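Local coordinates for protein glycoside hydrolase family 31 (Trueperella pyogenes, PDB 5I0G) that degrades cycloalternan, a cyclic tetrasaccharide of glucose, probably by hydrolysing its alpha-glucosidic bonds in the manner of family 31 glycoside hydrolases, at residues G74-L79 / F197-A202; R208-M213 / F514-F519; R427-P432 / H471-D476; A532-W537 / G564-V569. The protein carries 1 engineered substitution. All coordinates share one frame; numbering follows the deposited sequence.

Interaction 1 of 4, residues G74-L79 / F197-A202; sequences GGEGHL and FEQYKA. With GLC (alpha-D-glucopyranose), chain B.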
# COMPACT_ATOMS: atom_id res chain seq x y z
N GLY A 74 6.41 3.75 13.73
CA GLY A 74 6.63 3.64 12.27
C GLY A 74 7.89 2.93 11.82
O GLY A 74 8.14 2.84 10.62
N GLY A 75 8.68 2.42 12.76
CA GLY A 75 9.83 1.57 12.44
C GLY A 75 11.10 2.31 12.09
O GLY A 75 11.15 3.54 12.08
N GLU A 76 12.14 1.51 11.81
CA GLU A 76 13.48 1.97 11.36
C GLU A 76 13.52 3.17 10.39
O GLU A 76 14.43 4.00 10.47
CB GLU A 76 14.26 0.79 10.72
CG GLU A 76 13.41 -0.24 9.94
CD GLU A 76 13.92 -0.55 8.55
OE1 GLU A 76 13.07 -0.76 7.65
OE2 GLU A 76 15.15 -0.58 8.32
N GLY A 77 12.54 3.25 9.48
CA GLY A 77 12.40 4.39 8.57
C GLY A 77 12.18 5.74 9.24
O GLY A 77 12.51 6.77 8.65
N HIS A 78 11.60 5.73 10.44
CA HIS A 78 11.46 6.91 11.30
C HIS A 78 12.35 6.74 12.55
O HIS A 78 11.86 6.68 13.68
CB HIS A 78 9.98 7.10 11.68
CG HIS A 78 9.10 7.44 10.52
ND1 HIS A 78 9.15 8.66 9.89
CD2 HIS A 78 8.17 6.71 9.85
CE1 HIS A 78 8.28 8.68 8.89
NE2 HIS A 78 7.67 7.50 8.85
N LEU A 79 13.66 6.64 12.31
CA LEU A 79 14.63 6.19 13.35
C LEU A 79 14.63 7.04 14.62
O LEU A 79 14.54 6.48 15.72
CB LEU A 79 16.05 6.13 12.77
CG LEU A 79 17.17 5.45 13.58
CD1 LEU A 79 16.79 4.01 13.93
CD2 LEU A 79 18.49 5.48 12.82
N PHE A 197 -1.16 -2.30 5.23
CA PHE A 197 -0.23 -1.72 6.20
C PHE A 197 0.69 -0.73 5.51
O PHE A 197 1.11 -0.96 4.37
CB PHE A 197 0.61 -2.83 6.84
CG PHE A 197 1.61 -2.35 7.87
CD1 PHE A 197 1.17 -1.83 9.08
CD2 PHE A 197 2.96 -2.42 7.64
CE1 PHE A 197 2.07 -1.38 10.04
CE2 PHE A 197 3.87 -1.97 8.59
CZ PHE A 197 3.42 -1.45 9.80
N GLU A 198 1.02 0.35 6.21
CA GLU A 198 2.06 1.25 5.73
C GLU A 198 3.42 0.79 6.25
O GLU A 198 3.78 1.06 7.40
CB GLU A 198 1.82 2.70 6.15
CG GLU A 198 2.81 3.61 5.42
CD GLU A 198 3.07 4.96 6.05
OE1 GLU A 198 2.24 5.42 6.87
OE2 GLU A 198 4.11 5.56 5.69
N GLN A 199 4.18 0.12 5.40
CA GLN A 199 5.57 -0.14 5.66
C GLN A 199 6.36 1.01 5.04
O GLN A 199 6.50 1.08 3.82
CB GLN A 199 5.97 -1.51 5.10
CG GLN A 199 7.43 -1.88 5.31
CD GLN A 199 7.90 -1.75 6.75
OE1 GLN A 199 7.36 -2.38 7.66
NE2 GLN A 199 8.92 -0.94 6.96
N TYR A 200 6.84 1.93 5.87
CA TYR A 200 7.55 3.09 5.38
C TYR A 200 8.99 2.68 5.00
O TYR A 200 9.89 2.62 5.84
CB TYR A 200 7.53 4.24 6.38
CG TYR A 200 8.29 5.46 5.93
CD1 TYR A 200 7.88 6.18 4.81
CD2 TYR A 200 9.42 5.88 6.60
CE1 TYR A 200 8.58 7.30 4.37
CE2 TYR A 200 10.13 7.01 6.19
CZ TYR A 200 9.70 7.71 5.08
OH TYR A 200 10.42 8.81 4.67
N LYS A 201 9.16 2.39 3.71
CA LYS A 201 10.43 1.98 3.09
C LYS A 201 10.77 0.53 3.39
O LYS A 201 10.15 -0.09 4.26
CB LYS A 201 11.59 2.94 3.40
CG LYS A 201 11.21 4.39 3.10
CD LYS A 201 12.41 5.31 2.96
CE LYS A 201 12.93 5.75 4.31
NZ LYS A 201 14.16 6.57 4.17
N ALA A 202 11.71 -0.00 2.63
CA ALA A 202 12.15 -1.40 2.74
C ALA A 202 10.98 -2.41 2.81
O ALA A 202 10.93 -3.28 3.70
CB ALA A 202 13.05 -1.55 3.96
C1 GLC B . 6.50 11.08 6.23
C2 GLC B . 6.46 10.81 4.73
C3 GLC B . 5.11 10.23 4.29
C4 GLC B . 4.82 8.98 5.13
C5 GLC B . 4.85 9.38 6.60
C6 GLC B . 4.42 8.28 7.58
O2 GLC B . 6.74 12.01 4.00
O3 GLC B . 5.20 9.95 2.88
O4 GLC B . 3.56 8.39 4.81
O5 GLC B . 6.17 9.87 6.92
O6 GLC B . 5.19 7.09 7.45
O HOH W 1 6.42 1.37 8.65
O HOH W 2 9.95 2.11 8.66
O HOH W 3 12.49 1.75 6.60
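His78 and Tyr200 lie ring over ring in an offset stack, centroids 4.3 Å apart and planes only 16° from parallel. This is the tight part of the contact: NE2 of His78 comes to 3.3 Å from CD2 of Tyr200, and the carbonyl O of Gly77 meets CE2 of Tyr200 at the edge of the phenol ring. With CG set anti to the backbone N (chi1 178°), the tyrosine ring reaches across to the imidazole, while its OH is hydrogen-bonded to Glu593. The stacked histidine also binds the sugar. Its NE2 donates to O6 of the chain B glucose over 2.9 Å, a fairly straight bond (157°). The same O6 gives its own proton to OE2 of Glu198 at 2.6 Å, and OE2 also accepts from O4 of that glucose. One carboxylate oxygen thus receives two sugar hydroxyls in the glycan pocket.

Away from the rings, water takes over. One molecule links Gly74 O, Glu198 O and Tyr200 N; a second accepts from Gly77 N, 2.9 Å away. On the solvent side, OE1 of Glu76 comes no closer than 3.8 Å to CB of Ala202 and is hydrogen-bonded to His206 instead.

Gly74, at positive phi, is the C-prime residue of the Schellman motif ending helix 69-72, and His78 stands at the N-cap of helix 79-88. Against this inter-helix loop, 197-202 leads from strand 191-194 into helix 203-206.

Interaction 2 of 4, residues R208-M213 / F514-F519; sequences RTYLPM and FSRSGF. With GLC (alpha-D-glucopyranose), chain B; GLC (alpha-D-glucopyranose), chain C.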
# COMPACT_ATOMS: atom_id res chain seq x y z
N ARG A 208 6.23 -6.97 3.50
CA ARG A 208 4.92 -6.37 3.74
C ARG A 208 4.54 -5.58 2.53
O ARG A 208 5.37 -5.42 1.64
CB ARG A 208 4.99 -5.49 4.96
CG ARG A 208 5.14 -6.30 6.23
CD ARG A 208 5.72 -5.45 7.31
NE ARG A 208 6.02 -6.22 8.50
CZ ARG A 208 6.70 -5.75 9.55
NH1 ARG A 208 7.14 -4.49 9.56
NH2 ARG A 208 6.93 -6.53 10.58
N THR A 209 3.31 -5.09 2.50
CA THR A 209 2.81 -4.35 1.35
C THR A 209 1.65 -3.39 1.68
O THR A 209 0.87 -3.62 2.60
CB THR A 209 2.37 -5.34 0.23
OG1 THR A 209 1.94 -4.61 -0.93
CG2 THR A 209 1.24 -6.24 0.68
N TYR A 210 1.54 -2.31 0.90
CA TYR A 210 0.42 -1.38 0.98
C TYR A 210 -0.83 -1.94 0.27
O TYR A 210 -1.94 -1.43 0.48
CB TYR A 210 0.71 -0.08 0.26
CG TYR A 210 1.93 0.72 0.61
CD1 TYR A 210 3.12 0.55 -0.09
CD2 TYR A 210 1.86 1.74 1.55
CE1 TYR A 210 4.24 1.32 0.18
CE2 TYR A 210 2.98 2.52 1.84
CZ TYR A 210 4.16 2.31 1.15
OH TYR A 210 5.26 3.10 1.41
N LEU A 211 -0.65 -2.94 -0.59
CA LEU A 211 -1.69 -3.35 -1.54
C LEU A 211 -1.75 -4.87 -1.66
O LEU A 211 -1.39 -5.42 -2.71
CB LEU A 211 -1.41 -2.71 -2.90
CG LEU A 211 -2.62 -2.29 -3.71
CD1 LEU A 211 -2.16 -1.51 -4.95
CD2 LEU A 211 -3.51 -3.46 -4.08
N PRO A 212 -2.20 -5.55 -0.59
CA PRO A 212 -2.37 -7.00 -0.61
C PRO A 212 -3.70 -7.41 -1.20
O PRO A 212 -4.63 -6.59 -1.24
CB PRO A 212 -2.35 -7.36 0.85
CG PRO A 212 -3.03 -6.20 1.49
CD PRO A 212 -2.54 -5.01 0.74
N MET A 213 -3.80 -8.67 -1.61
CA MET A 213 -5.08 -9.30 -1.95
C MET A 213 -5.03 -10.76 -1.54
O MET A 213 -3.97 -11.37 -1.60
CB MET A 213 -5.35 -9.21 -3.44
CG MET A 213 -5.42 -7.79 -3.98
SD MET A 213 -5.89 -7.78 -5.71
CE MET A 213 -5.69 -6.03 -6.08
N PHE A 514 -4.49 8.64 -7.88
CA PHE A 514 -3.14 8.08 -7.82
C PHE A 514 -2.90 7.68 -6.36
O PHE A 514 -2.75 8.56 -5.49
CB PHE A 514 -2.17 9.15 -8.32
CG PHE A 514 -0.75 8.70 -8.54
CD1 PHE A 514 -0.46 7.68 -9.41
CD2 PHE A 514 0.30 9.38 -7.95
CE1 PHE A 514 0.86 7.31 -9.66
CE2 PHE A 514 1.63 9.01 -8.18
CZ PHE A 514 1.90 7.98 -9.05
N SER A 515 -2.87 6.36 -6.08
CA SER A 515 -2.91 5.84 -4.70
C SER A 515 -1.77 4.89 -4.46
O SER A 515 -1.22 4.33 -5.39
CB SER A 515 -4.23 5.08 -4.42
OG SER A 515 -5.39 5.78 -4.80
N ARG A 516 -1.42 4.66 -3.20
CA ARG A 516 -0.43 3.66 -2.84
C ARG A 516 -1.05 2.41 -2.22
O ARG A 516 -0.49 1.31 -2.37
CB ARG A 516 0.64 4.24 -1.90
CG ARG A 516 0.11 4.63 -0.54
CD ARG A 516 1.15 5.31 0.31
NE ARG A 516 0.75 5.31 1.72
CZ ARG A 516 1.29 6.06 2.67
NH1 ARG A 516 2.24 6.95 2.41
NH2 ARG A 516 0.85 5.94 3.91
N SER A 517 -2.17 2.56 -1.51
CA SER A 517 -2.79 1.42 -0.83
C SER A 517 -4.07 0.96 -1.48
O SER A 517 -4.75 1.69 -2.19
CB SER A 517 -2.99 1.68 0.67
OG SER A 517 -3.95 2.70 0.91
N GLY A 518 -4.38 -0.31 -1.23
CA GLY A 518 -5.51 -0.92 -1.85
C GLY A 518 -5.78 -2.30 -1.34
O GLY A 518 -5.15 -2.76 -0.36
N PHE A 519 -6.75 -2.93 -1.98
CA PHE A 519 -7.17 -4.28 -1.67
C PHE A 519 -7.99 -4.79 -2.87
O PHE A 519 -8.10 -4.09 -3.87
CB PHE A 519 -7.98 -4.28 -0.38
CG PHE A 519 -7.98 -5.59 0.35
CD1 PHE A 519 -6.86 -6.01 1.03
CD2 PHE A 519 -9.10 -6.40 0.36
CE1 PHE A 519 -6.84 -7.22 1.71
CE2 PHE A 519 -9.10 -7.62 1.02
CZ PHE A 519 -7.96 -8.02 1.70
C1 GLC B . 6.50 11.08 6.23
C2 GLC B . 6.46 10.81 4.73
C3 GLC B . 5.11 10.23 4.29
C4 GLC B . 4.82 8.98 5.13
C5 GLC B . 4.85 9.38 6.60
C6 GLC B . 4.42 8.28 7.58
O2 GLC B . 6.74 12.01 4.00
O3 GLC B . 5.20 9.95 2.88
O4 GLC B . 3.56 8.39 4.81
O5 GLC B . 6.17 9.87 6.92
O6 GLC B . 5.19 7.09 7.45
C1 GLC C . 3.97 10.10 2.14
C2 GLC C . 4.14 9.57 0.71
C3 GLC C . 5.01 10.50 -0.11
C4 GLC C . 4.56 11.96 -0.02
C5 GLC C . 4.38 12.36 1.43
C6 GLC C . 3.77 13.75 1.55
O2 GLC C . 4.73 8.26 0.71
O3 GLC C . 5.03 10.12 -1.48
O4 GLC C . 5.57 12.78 -0.61
O5 GLC C . 3.51 11.45 2.11
O6 GLC C . 4.00 14.17 2.89
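Tyr210 and Arg516 make the side-chain centre of this buried contact. The aliphatic part of the arginine runs past the phenol ring, with CB over one face, and its guanidinium in turn has CE2 of Tyr210 over one of its faces. Arg516 NE lies 3.6 Å from Tyr210 CE2, the two planes being 39° apart. Arg516 CG sits between its backbone N and carbonyl carbon (chi1 66°), and the chain then extends straight to NE, which carries the head group past the ring to the sugars.

Hydrogen bonds to the glycan leave from NH1 in the guanidinium plane: a nearly linear one (171°) to O4 of the chain B glucose at 3.1 Å, and a weak, bent one to O2 of the chain C glucose. Salt bridges from NE to Glu470 and from NH1 to Asp467 hold the guanidinium in its orientation.

Segment 514-519 continues from barrel strand 513-515 of the family 31 TIM barrel, whereas 208-213 enters strand 212-219 of a separate mixed sheet, so the contact joins the catalytic barrel to the sheet region preceding it.

Between backbones, Gly518 N donates to Tyr210 O over 3.2 Å, and Ser517 CA makes a CA-H...O contact with that oxygen. A nearly linear second contact of this type runs from Phe519 CA to Pro212 O, 3.5 Å apart.

Van der Waals contacts follow: Leu211 CG rests on Gly518 N (3.6 Å) and Met213 CE near Phe519 O, while Pro212 CG and Phe519 CD1, 3.9 Å apart, form an apolar pair.

Interaction 3 of 4, residues R427-P432 / H471-D476; sequences RGWWFP and HAWGSD. With GLC (alpha-D-glucopyranose), chain B; GLC (alpha-D-glucopyranose), chain D.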
# COMPACT_ATOMS: atom_id res chain seq x y z
N ARG A 427 -4.74 5.79 15.40
CA ARG A 427 -3.77 5.14 16.29
C ARG A 427 -2.37 5.09 15.70
O ARG A 427 -1.43 4.71 16.38
CB ARG A 427 -4.22 3.72 16.59
CG ARG A 427 -5.56 3.66 17.29
CD ARG A 427 -5.91 2.24 17.71
NE ARG A 427 -7.33 2.17 18.04
CZ ARG A 427 -8.01 1.06 18.33
NH1 ARG A 427 -7.43 -0.14 18.37
NH2 ARG A 427 -9.29 1.17 18.60
N GLY A 428 -2.24 5.44 14.42
CA GLY A 428 -0.96 5.43 13.74
C GLY A 428 -0.02 6.55 14.11
O GLY A 428 -0.37 7.48 14.83
N TRP A 429 1.19 6.44 13.57
CA TRP A 429 2.28 7.41 13.77
C TRP A 429 2.13 8.62 12.81
O TRP A 429 2.66 9.69 13.09
CB TRP A 429 3.67 6.72 13.63
CG TRP A 429 3.88 6.11 12.27
CD1 TRP A 429 4.35 6.75 11.16
CD2 TRP A 429 3.56 4.77 11.86
NE1 TRP A 429 4.36 5.89 10.09
CE2 TRP A 429 3.87 4.67 10.49
CE3 TRP A 429 3.03 3.65 12.52
CZ2 TRP A 429 3.68 3.49 9.75
CZ3 TRP A 429 2.85 2.46 11.78
CH2 TRP A 429 3.18 2.40 10.40
N TRP A 430 1.43 8.45 11.69
CA TRP A 430 1.20 9.53 10.73
C TRP A 430 -0.13 10.25 10.97
O TRP A 430 -1.20 9.63 10.88
CB TRP A 430 1.23 8.95 9.32
CG TRP A 430 1.43 9.95 8.25
CD1 TRP A 430 2.11 11.14 8.35
CD2 TRP A 430 1.01 9.85 6.89
NE1 TRP A 430 2.12 11.77 7.13
CE2 TRP A 430 1.46 11.01 6.22
CE3 TRP A 430 0.29 8.89 6.17
CZ2 TRP A 430 1.21 11.23 4.86
CZ3 TRP A 430 0.05 9.11 4.83
CH2 TRP A 430 0.52 10.28 4.18
N PHE A 431 -0.07 11.56 11.26
CA PHE A 431 -1.22 12.34 11.71
C PHE A 431 -1.89 11.61 12.88
O PHE A 431 -3.04 11.15 12.76
CB PHE A 431 -2.22 12.57 10.57
CG PHE A 431 -1.65 13.36 9.41
CD1 PHE A 431 -1.31 14.71 9.56
CD2 PHE A 431 -1.49 12.77 8.18
CE1 PHE A 431 -0.81 15.45 8.50
CE2 PHE A 431 -0.99 13.50 7.11
CZ PHE A 431 -0.66 14.84 7.26
N PRO A 432 -1.17 11.47 14.01
CA PRO A 432 -1.76 10.75 15.13
C PRO A 432 -3.00 11.49 15.67
O PRO A 432 -3.07 12.71 15.57
CB PRO A 432 -0.63 10.68 16.16
CG PRO A 432 0.25 11.86 15.83
CD PRO A 432 0.10 12.13 14.36
N HIS A 471 -4.98 3.76 7.72
CA HIS A 471 -4.98 4.27 9.10
C HIS A 471 -5.90 3.53 10.08
O HIS A 471 -5.72 3.68 11.27
CB HIS A 471 -5.34 5.74 9.08
CG HIS A 471 -4.71 6.48 7.95
ND1 HIS A 471 -3.35 6.68 7.88
CD2 HIS A 471 -5.23 6.99 6.82
CE1 HIS A 471 -3.07 7.31 6.76
NE2 HIS A 471 -4.19 7.51 6.10
N ALA A 472 -6.89 2.78 9.58
CA ALA A 472 -7.90 2.15 10.47
C ALA A 472 -7.35 0.91 11.16
O ALA A 472 -7.14 -0.11 10.50
CB ALA A 472 -9.17 1.80 9.69
N TRP A 473 -7.08 1.01 12.46
CA TRP A 473 -6.68 -0.14 13.28
C TRP A 473 -7.77 -0.38 14.32
O TRP A 473 -8.19 0.54 15.01
CB TRP A 473 -5.35 0.12 14.02
CG TRP A 473 -4.14 0.26 13.14
CD1 TRP A 473 -4.04 -0.02 11.79
CD2 TRP A 473 -2.84 0.70 13.54
NE1 TRP A 473 -2.78 0.23 11.34
CE2 TRP A 473 -2.01 0.68 12.39
CE3 TRP A 473 -2.29 1.11 14.76
CZ2 TRP A 473 -0.67 1.05 12.42
CZ3 TRP A 473 -0.94 1.47 14.80
CH2 TRP A 473 -0.16 1.44 13.63
N GLY A 474 -8.22 -1.62 14.41
CA GLY A 474 -9.20 -2.02 15.40
C GLY A 474 -10.23 -2.91 14.77
O GLY A 474 -10.95 -2.47 13.88
N SER A 475 -10.31 -4.16 15.22
CA SER A 475 -11.22 -5.12 14.64
C SER A 475 -12.70 -4.78 14.96
O SER A 475 -13.59 -5.22 14.24
CB SER A 475 -10.88 -6.53 15.14
OG SER A 475 -11.22 -6.63 16.50
N ASP A 476 -12.94 -4.01 16.02
CA ASP A 476 -14.31 -3.62 16.44
C ASP A 476 -14.69 -2.14 16.14
O ASP A 476 -15.66 -1.62 16.73
CB ASP A 476 -14.54 -3.96 17.93
CG ASP A 476 -13.54 -3.27 18.85
OD1 ASP A 476 -12.75 -2.40 18.38
OD2 ASP A 476 -13.52 -3.62 20.06
C1 GLC B . 6.50 11.08 6.23
C2 GLC B . 6.46 10.81 4.73
C3 GLC B . 5.11 10.23 4.29
C4 GLC B . 4.82 8.98 5.13
C5 GLC B . 4.85 9.38 6.60
C6 GLC B . 4.42 8.28 7.58
O2 GLC B . 6.74 12.01 4.00
O3 GLC B . 5.20 9.95 2.88
O4 GLC B . 3.56 8.39 4.81
O5 GLC B . 6.17 9.87 6.92
O6 GLC B . 5.19 7.09 7.45
C1 GLC D . 3.25 15.44 7.48
C2 GLC D . 3.30 16.09 8.86
C3 GLC D . 4.72 16.03 9.42
C4 GLC D . 5.21 14.59 9.43
C5 GLC D . 5.19 14.05 8.01
C6 GLC D . 5.68 12.61 7.91
O2 GLC D . 2.85 17.45 8.78
O3 GLC D . 4.73 16.53 10.76
O4 GLC D . 6.54 14.55 9.96
O5 GLC D . 3.84 14.13 7.52
O6 GLC D . 5.62 12.18 6.53
O HOH W 4 -1.68 6.75 10.09
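The glycan pocket at the mouth of the family 31 TIM barrel is lined by the aromatic run Trp429, Trp430 and Phe431, and residues 471-476, in the loop that follows barrel strand 463-466, pack behind it through Trp473 and His471. CH2 of Trp473 meets CZ3 of Trp429 at 3.7 Å, the two indoles being oblique, with planes at 56°. The Trp429 atom lies in the plane of the Trp473 ring, at its edge, while Gly428 covers one face. CE1 of His471 comes to 3.8 Å from CE3 of Trp430.

Both indoles donate an N-H to sugar, and Trp430 also offers a face. Trp429 NE1 donates to O6 of the chain B glucose over 3.0 Å, with the acceptor in the ring plane and the bond nearly straight (164°). Its CG sits between the backbone N and the carbonyl carbon (chi1 61°), an orientation that turns NE1 to the glucose while CZ3 reaches Trp473. Trp430 serves as a platform: O4 and C6 of the same glucose lie over one face, CE2 of Phe431 is over the opposite face, and NE1 donates in plane to O5 of the chain D glucose at 2.9 Å.

A water joins the loops further back, donating to Trp430 O and hydrogen-bonded to ND1 of His471. At the far end Arg427 passes Trp473, CB near CE3; NH1 is hydrogen-bonded to Ile9 O and salt-bridged to Glu10, NH2 to Glu418. The guanidinium turns one face to the backbone, with Trp473 O 3.3 Å above its plane, over the centre.

Interaction 4 of 4, residues A532-W537 / G564-V569; sequences AEDSTW and GFSGPV. Engineered in segment 532-537: Ala532 (natural residue Asp). With GLC (alpha-D-glucopyranose), chain C.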
# COMPACT_ATOMS: atom_id res chain seq x y z
N ALA A 532 6.90 4.44 -0.77
CA ALA A 532 8.09 5.16 -0.36
C ALA A 532 9.30 4.22 -0.34
O ALA A 532 9.22 3.13 0.23
CB ALA A 532 7.88 5.77 1.02
N GLU A 533 10.40 4.66 -0.95
CA GLU A 533 11.69 3.95 -0.85
C GLU A 533 12.89 4.88 -0.87
O GLU A 533 12.81 6.05 -1.25
CB GLU A 533 11.84 2.92 -1.98
CG GLU A 533 11.51 1.47 -1.58
CD GLU A 533 12.52 0.81 -0.66
OE1 GLU A 533 13.21 1.48 0.16
OE2 GLU A 533 12.63 -0.44 -0.73
N ASP A 534 14.02 4.33 -0.44
CA ASP A 534 15.31 4.99 -0.59
C ASP A 534 15.81 4.90 -2.02
O ASP A 534 15.27 4.15 -2.84
CB ASP A 534 16.35 4.37 0.36
CG ASP A 534 16.06 4.67 1.83
OD1 ASP A 534 15.69 5.81 2.18
OD2 ASP A 534 16.20 3.74 2.65
N SER A 535 16.84 5.69 -2.30
CA SER A 535 17.49 5.73 -3.62
C SER A 535 18.64 4.71 -3.70
O SER A 535 19.82 5.09 -3.72
CB SER A 535 17.94 7.15 -3.95
OG SER A 535 16.81 7.98 -4.25
N THR A 536 18.27 3.43 -3.75
CA THR A 536 19.22 2.31 -3.81
C THR A 536 18.94 1.33 -4.96
O THR A 536 17.83 1.28 -5.52
CB THR A 536 19.16 1.47 -2.53
OG1 THR A 536 17.84 0.93 -2.39
CG2 THR A 536 19.50 2.31 -1.31
N TRP A 537 19.95 0.54 -5.29
CA TRP A 537 19.82 -0.54 -6.27
C TRP A 537 18.86 -1.61 -5.77
O TRP A 537 18.01 -2.08 -6.52
CB TRP A 537 21.19 -1.14 -6.62
CG TRP A 537 22.04 -0.14 -7.35
CD1 TRP A 537 22.95 0.72 -6.81
CD2 TRP A 537 22.02 0.14 -8.77
NE1 TRP A 537 23.50 1.51 -7.80
CE2 TRP A 537 22.95 1.17 -9.00
CE3 TRP A 537 21.32 -0.39 -9.85
CZ2 TRP A 537 23.19 1.68 -10.28
CZ3 TRP A 537 21.56 0.11 -11.12
CH2 TRP A 537 22.49 1.14 -11.33
N GLY A 564 14.02 6.20 -6.50
CA GLY A 564 13.78 6.55 -5.09
C GLY A 564 13.55 8.04 -4.85
O GLY A 564 14.15 8.91 -5.51
N PHE A 565 12.68 8.31 -3.87
CA PHE A 565 12.30 9.67 -3.47
C PHE A 565 12.93 10.14 -2.16
O PHE A 565 12.96 11.34 -1.90
CB PHE A 565 10.73 9.81 -3.46
CG PHE A 565 10.07 9.74 -2.09
CD1 PHE A 565 10.26 8.66 -1.23
CD2 PHE A 565 9.19 10.75 -1.70
CE1 PHE A 565 9.64 8.62 0.02
CE2 PHE A 565 8.55 10.72 -0.46
CZ PHE A 565 8.77 9.65 0.41
N SER A 566 13.43 9.22 -1.33
CA SER A 566 13.85 9.56 0.05
C SER A 566 15.36 9.58 0.23
O SER A 566 16.07 8.77 -0.37
CB SER A 566 13.24 8.59 1.06
OG SER A 566 13.57 9.00 2.38
N GLY A 567 15.83 10.51 1.06
CA GLY A 567 17.25 10.68 1.34
C GLY A 567 18.03 11.36 0.22
O GLY A 567 17.44 11.92 -0.70
N PRO A 568 19.38 11.31 0.28
CA PRO A 568 20.21 11.96 -0.73
C PRO A 568 19.82 11.55 -2.16
O PRO A 568 19.32 10.45 -2.39
CB PRO A 568 21.63 11.45 -0.40
CG PRO A 568 21.57 11.10 1.05
CD PRO A 568 20.19 10.55 1.25
N VAL A 569 20.02 12.45 -3.12
CA VAL A 569 19.69 12.10 -4.50
C VAL A 569 20.39 10.81 -4.93
O VAL A 569 21.47 10.49 -4.45
CB VAL A 569 20.02 13.24 -5.50
CG1 VAL A 569 19.19 14.48 -5.18
CG2 VAL A 569 21.52 13.55 -5.54
C1 GLC C . 3.97 10.10 2.14
C2 GLC C . 4.14 9.57 0.71
C3 GLC C . 5.01 10.50 -0.11
C4 GLC C . 4.56 11.96 -0.02
C5 GLC C . 4.38 12.36 1.43
C6 GLC C . 3.77 13.75 1.55
O2 GLC C . 4.73 8.26 0.71
O3 GLC C . 5.03 10.12 -1.48
O4 GLC C . 5.57 12.78 -0.61
O5 GLC C . 3.51 11.45 2.11
O6 GLC C . 4.00 14.17 2.89
O HOH W 5 10.25 6.26 -3.44
O HOH W 6 18.39 7.37 -0.54
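Two irregular loops pass close together here, their CA atoms 4.1 Å apart at Ser535 and Gly564. Glu533 O faces two successive amides: Ser566 N donates to it over 3.2 Å, in the carbonyl plane, and Phe565 N makes a weak, more bent bond to the same oxygen. Waters extend this seam at both ends. One accepts from Glu533 N and Phe565 N; another takes the N-H of Ser535 and donates to Ser566 O at 2.7 Å. Gly564, at positive phi, lies with its CA 3.6 Å from Asp534 O.

The two segments follow neighbouring strands of the TIM barrel, 527-529 and 558-561, and lead into helices 537-551 and 572-582, so their contact joins successive beta-alpha loops beside the sugar site.

Phe565 touches the glycan. Its CE2 lies 3.6 Å from C3 of the chain C glucose, CE1 is 3.5 Å from CB of Ala532, and Glu533 O sits in the ring plane at its edge. Ala532 is an engineered residue, aspartate in the natural sequence. Ser535 OG, anti to its carbonyl carbon (chi1 -73°), lies beside Gly564 O; its hydrogen bonds go to Ala563 O and Arg604. OD1 of Asp534 approaches Ser566 OG at 3.8 Å; both polar groups also meet Lys201, and Ser566 OG is hydrogen-bonded to Glu593 as well.

Interactions 1, 2 and 3 converge on the chain B glucose: interaction 1 and interaction 3 share its O6, while interactions 1 and 2 share its O4. Interactions 2 and 4 both touch the chain C glucose. Direct contacts tie them together: Glu198 OE1 and Arg516 NH2 form a long, weak ion pair, 3.3 Å, Lys201 NZ a salt bridge with Asp534 OD1 at 2.6 Å, and Tyr210 OH a probable hydrogen bond, 3.0 Å, with Ala532 N, at the engineered position. Trp429 packs on Gly74, and Trp430 on Arg516. Interactions 3 and 4, with centres about 26 Å apart, do not touch, their nearest atoms being about 9 Å apart. Along the chain, interaction 3 is nested within the loop closed by interaction 2.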